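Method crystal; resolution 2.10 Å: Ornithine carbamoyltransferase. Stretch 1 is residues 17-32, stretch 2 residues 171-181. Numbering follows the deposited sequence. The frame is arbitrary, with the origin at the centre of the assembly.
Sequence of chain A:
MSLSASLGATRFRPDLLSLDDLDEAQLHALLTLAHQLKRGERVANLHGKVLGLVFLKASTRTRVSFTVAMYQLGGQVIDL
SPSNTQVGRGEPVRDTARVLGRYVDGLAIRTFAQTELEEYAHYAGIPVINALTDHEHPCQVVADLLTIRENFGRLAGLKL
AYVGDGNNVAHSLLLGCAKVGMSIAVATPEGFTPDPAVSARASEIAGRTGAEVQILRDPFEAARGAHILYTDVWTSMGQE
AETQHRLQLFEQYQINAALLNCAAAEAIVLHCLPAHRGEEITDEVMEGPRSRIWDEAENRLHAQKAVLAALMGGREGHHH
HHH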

# COMPACT_ATOMS: atom_id res chain seq x y z
N LEU A 17 -3.97 -16.78 -30.81
CA LEU A 17 -4.60 -15.69 -30.07
C LEU A 17 -6.05 -15.99 -29.76
O LEU A 17 -6.57 -15.60 -28.72
CB LEU A 17 -4.55 -14.41 -30.91
CG LEU A 17 -3.26 -13.59 -30.89
CD1 LEU A 17 -2.06 -14.50 -30.84
CD2 LEU A 17 -3.23 -12.67 -32.09
N SER A 18 -6.68 -16.69 -30.69
CA SER A 18 -8.08 -17.08 -30.61
C SER A 18 -8.18 -18.51 -31.07
O SER A 18 -7.38 -18.95 -31.90
CB SER A 18 -8.91 -16.18 -31.53
OG SER A 18 -10.15 -16.77 -31.86
N LEU A 19 -9.14 -19.26 -30.54
CA LEU A 19 -9.28 -20.64 -30.96
C LEU A 19 -9.61 -20.64 -32.45
O LEU A 19 -9.37 -21.62 -33.16
CB LEU A 19 -10.40 -21.34 -30.17
CG LEU A 19 -10.31 -22.87 -30.18
CD1 LEU A 19 -9.00 -23.33 -29.53
CD2 LEU A 19 -11.47 -23.45 -29.41
N ASP A 20 -10.15 -19.53 -32.93
CA ASP A 20 -10.52 -19.40 -34.34
C ASP A 20 -9.30 -19.19 -35.24
O ASP A 20 -9.45 -18.87 -36.42
CB ASP A 20 -11.52 -18.26 -34.53
CG ASP A 20 -12.35 -18.43 -35.79
OD1 ASP A 20 -12.58 -19.58 -36.21
OD2 ASP A 20 -12.78 -17.40 -36.36
N ASP A 21 -8.11 -19.34 -34.68
CA ASP A 21 -6.88 -19.19 -35.46
C ASP A 21 -6.55 -20.56 -36.02
O ASP A 21 -5.63 -20.72 -36.81
CB ASP A 21 -5.72 -18.71 -34.59
CG ASP A 21 -5.84 -17.25 -34.20
OD1 ASP A 21 -6.76 -16.58 -34.72
OD2 ASP A 21 -5.02 -16.78 -33.39
N LEU A 22 -7.32 -21.55 -35.58
CA LEU A 22 -7.14 -22.92 -36.02
C LEU A 22 -8.41 -23.32 -36.73
O LEU A 22 -9.50 -23.18 -36.17
CB LEU A 22 -6.96 -23.85 -34.83
CG LEU A 22 -5.82 -23.65 -33.83
CD1 LEU A 22 -6.17 -24.34 -32.52
CD2 LEU A 22 -4.51 -24.18 -34.40
N ASP A 23 -8.31 -23.80 -37.96
CA ASP A 23 -9.50 -24.26 -38.65
C ASP A 23 -9.74 -25.67 -38.10
O ASP A 23 -8.98 -26.14 -37.26
CB ASP A 23 -9.30 -24.29 -40.18
CG ASP A 23 -8.09 -25.10 -40.62
OD1 ASP A 23 -7.88 -26.22 -40.11
OD2 ASP A 23 -7.36 -24.61 -41.51
N GLU A 24 -10.79 -26.34 -38.56
CA GLU A 24 -11.09 -27.68 -38.08
C GLU A 24 -9.89 -28.62 -38.21
O GLU A 24 -9.61 -29.40 -37.30
CB GLU A 24 -12.28 -28.29 -38.83
CG GLU A 24 -13.55 -27.46 -38.78
CD GLU A 24 -13.54 -26.31 -39.78
OE1 GLU A 24 -14.55 -25.58 -39.84
OE2 GLU A 24 -12.53 -26.15 -40.50
N ALA A 25 -9.19 -28.54 -39.33
CA ALA A 25 -8.04 -29.41 -39.58
C ALA A 25 -6.87 -29.16 -38.63
O ALA A 25 -6.23 -30.10 -38.15
CB ALA A 25 -7.58 -29.24 -41.03
N GLN A 26 -6.57 -27.90 -38.36
CA GLN A 26 -5.47 -27.58 -37.48
C GLN A 26 -5.77 -27.99 -36.03
O GLN A 26 -4.88 -28.43 -35.30
CB GLN A 26 -5.16 -26.10 -37.61
CG GLN A 26 -4.88 -25.71 -39.06
CD GLN A 26 -4.71 -24.22 -39.27
OE1 GLN A 26 -5.61 -23.44 -38.96
NE2 GLN A 26 -3.55 -23.82 -39.79
N LEU A 27 -7.03 -27.86 -35.63
CA LEU A 27 -7.41 -28.21 -34.27
C LEU A 27 -7.21 -29.70 -34.01
O LEU A 27 -6.69 -30.10 -32.96
CB LEU A 27 -8.86 -27.83 -34.01
CG LEU A 27 -9.40 -28.12 -32.60
CD1 LEU A 27 -8.46 -27.52 -31.55
CD2 LEU A 27 -10.81 -27.57 -32.45
N HIS A 28 -7.61 -30.53 -34.98
CA HIS A 28 -7.46 -31.98 -34.83
C HIS A 28 -5.99 -32.38 -34.76
O HIS A 28 -5.60 -33.20 -33.92
CB HIS A 28 -8.14 -32.72 -35.98
CG HIS A 28 -9.64 -32.72 -35.89
ND1 HIS A 28 -10.43 -31.80 -36.56
CD2 HIS A 28 -10.49 -33.49 -35.18
CE1 HIS A 28 -11.70 -32.00 -36.26
NE2 HIS A 28 -11.76 -33.03 -35.42
N ALA A 29 -5.17 -31.80 -35.63
CA ALA A 29 -3.75 -32.10 -35.63
C ALA A 29 -3.18 -31.81 -34.24
O ALA A 29 -2.47 -32.63 -33.65
CB ALA A 29 -3.04 -31.26 -36.68
N LEU A 30 -3.51 -30.63 -33.73
CA LEU A 30 -3.05 -30.19 -32.42
C LEU A 30 -3.46 -31.22 -31.37
O LEU A 30 -2.63 -31.69 -30.59
CB LEU A 30 -3.68 -28.84 -32.08
CG LEU A 30 -3.11 -28.12 -30.87
CD1 LEU A 30 -1.61 -27.87 -31.07
CD2 LEU A 30 -3.85 -26.81 -30.67
N LEU A 31 -4.74 -31.58 -31.37
CA LEU A 31 -5.28 -32.56 -30.43
C LEU A 31 -4.56 -33.90 -30.56
O LEU A 31 -4.29 -34.58 -29.56
CB LEU A 31 -6.78 -32.74 -30.65
CG LEU A 31 -7.67 -31.54 -30.28
CD1 LEU A 31 -9.12 -31.82 -30.66
CD2 LEU A 31 -7.57 -31.27 -28.79
N THR A 32 -4.25 -34.29 -31.80
CA THR A 32 -3.55 -35.55 -32.03
C THR A 32 -2.13 -35.46 -31.50
O THR A 32 -1.63 -36.38 -30.85
CB THR A 32 -3.52 -35.90 -33.55
OG1 THR A 32 -4.86 -36.13 -34.02
CG2 THR A 32 -2.68 -37.15 -33.80
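Stretch 2 (171-181) HSLLLGCAKVG

Stretch 2 is helical from its first residue, continuing a helix begun earlier in the chain; it lies across stretch 1, in which a 3-10 segment (Leu-19 to Asp-21) leads through Leu-22 and the N-cap Asp-23 into helix 24-32. The two helix axes are nearly perpendicular, with a signed crossing angle of -91° and a closest approach of 9.6 Å. The early part of stretch 2 meets the 3-10 segment, while Lys-179 and Val-180 meet helix 24-32, Lys-179 also reaching back to Asp-20. His-171 makes no contact. Ser-172 packs beside Leu-19, their CA atoms 6.0 Å apart, and its carbonyl O lies 3.0 Å from Leu-19 CD2. Leu-173 points away, and the side chain of Leu-174 also ends away from stretch 1. Leu-175 (chi1 m, chi2 t) points toward it, CD1 lying 4.2 Å from Leu-19 CB and 3.9 Å from Asp-20 CB. Gly-176 lets Leu-19 in close: its CA is 3.2 Å from Leu-19 CD2, and a CB here would clash with that methyl. Cys-177 points away and Ala-178 makes no contact. Lys-179 has the largest area covered by stretch 1. With chi1 m, chi2 and chi3 t and chi4 p, its chain carries NZ to Asp-20 OD1 at 2.9 Å, a hydrogen-bonded salt bridge, while its CB packs 3.7 Å from Leu-27 CD2. Over the first turn of helix 24-32 and into the next, Lys-179 O lies 3.5 Å from Glu-24 CG and 3.8 Å from His-28 CE1. Val-180 completes the apolar contact, with CG1 3.8 Å from Leu-27 CD2 and 4.2 Å from Leu-31 CD1. Val-180 CG1 also lies 3.9 Å from His-28 NE2; the His-28 ring is held by its own helix, ND1 donating to Glu-24 O at 2.6 Å. Gly-181, with positive phi in a Schellman motif, does not touch stretch 1.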

# COMPACT_ATOMS: atom_id res chain seq x y z
N HIS A 171 -16.76 -18.66 -24.76
CA HIS A 171 -16.42 -18.23 -26.12
C HIS A 171 -15.54 -19.25 -26.83
O HIS A 171 -15.79 -19.60 -27.99
CB HIS A 171 -15.66 -16.91 -26.09
CG HIS A 171 -16.52 -15.72 -25.80
ND1 HIS A 171 -16.00 -14.48 -25.49
CD2 HIS A 171 -17.87 -15.58 -25.78
CE1 HIS A 171 -16.98 -13.63 -25.29
NE2 HIS A 171 -18.13 -14.27 -25.46
N SER A 172 -14.50 -19.71 -26.14
CA SER A 172 -13.60 -20.68 -26.73
C SER A 172 -14.26 -22.04 -26.87
O SER A 172 -13.91 -22.81 -27.76
CB SER A 172 -12.31 -20.78 -25.90
OG SER A 172 -11.52 -19.61 -26.05
N LEU A 173 -15.19 -22.36 -25.97
CA LEU A 173 -15.88 -23.65 -26.04
C LEU A 173 -16.80 -23.64 -27.26
O LEU A 173 -16.94 -24.65 -27.94
CB LEU A 173 -16.71 -23.90 -24.77
CG LEU A 173 -15.94 -24.41 -23.54
CD1 LEU A 173 -16.84 -24.37 -22.31
CD2 LEU A 173 -15.44 -25.81 -23.79
N LEU A 174 -17.40 -22.49 -27.53
CA LEU A 174 -18.29 -22.33 -28.68
C LEU A 174 -17.53 -22.60 -29.97
O LEU A 174 -17.96 -23.42 -30.79
CB LEU A 174 -18.89 -20.92 -28.70
CG LEU A 174 -19.96 -20.64 -27.63
CD1 LEU A 174 -20.43 -19.19 -27.70
CD2 LEU A 174 -21.13 -21.59 -27.83
N LEU A 175 -16.40 -21.93 -30.14
CA LEU A 175 -15.59 -22.11 -31.34
C LEU A 175 -15.00 -23.51 -31.41
O LEU A 175 -14.95 -24.12 -32.48
CB LEU A 175 -14.45 -21.10 -31.38
CG LEU A 175 -14.81 -19.62 -31.43
CD1 LEU A 175 -13.53 -18.82 -31.27
CD2 LEU A 175 -15.52 -19.28 -32.75
N GLY A 176 -14.55 -24.01 -30.26
CA GLY A 176 -13.95 -25.33 -30.19
C GLY A 176 -14.89 -26.49 -30.42
O GLY A 176 -14.58 -27.40 -31.19
N CYS A 177 -16.03 -26.47 -29.74
CA CYS A 177 -17.01 -27.54 -29.90
C CYS A 177 -17.42 -27.62 -31.36
O CYS A 177 -17.26 -28.66 -31.99
CB CYS A 177 -18.22 -27.28 -28.99
SG CYS A 177 -17.88 -27.61 -27.24
N ALA A 178 -17.93 -26.52 -31.90
CA ALA A 178 -18.35 -26.49 -33.29
C ALA A 178 -17.29 -27.09 -34.19
O ALA A 178 -17.59 -27.95 -35.02
CB ALA A 178 -18.65 -25.05 -33.71
N LYS A 179 -16.04 -26.65 -34.02
CA LYS A 179 -14.94 -27.13 -34.85
C LYS A 179 -14.69 -28.65 -34.86
O LYS A 179 -14.12 -29.17 -35.81
CB LYS A 179 -13.65 -26.41 -34.47
CG LYS A 179 -13.59 -24.96 -34.93
CD LYS A 179 -12.21 -24.38 -34.66
CE LYS A 179 -12.07 -23.00 -35.28
NZ LYS A 179 -12.99 -22.03 -34.66
N VAL A 180 -15.09 -29.35 -33.80
CA VAL A 180 -14.89 -30.80 -33.78
C VAL A 180 -16.20 -31.55 -34.01
O VAL A 180 -16.24 -32.78 -33.94
CB VAL A 180 -14.26 -31.29 -32.45
CG1 VAL A 180 -12.82 -30.80 -32.34
CG2 VAL A 180 -15.09 -30.82 -31.26
N GLY A 181 -17.26 -30.80 -34.28
CA GLY A 181 -18.55 -31.40 -34.53
C GLY A 181 -19.32 -31.74 -33.27
O GLY A 181 -20.24 -32.55 -33.30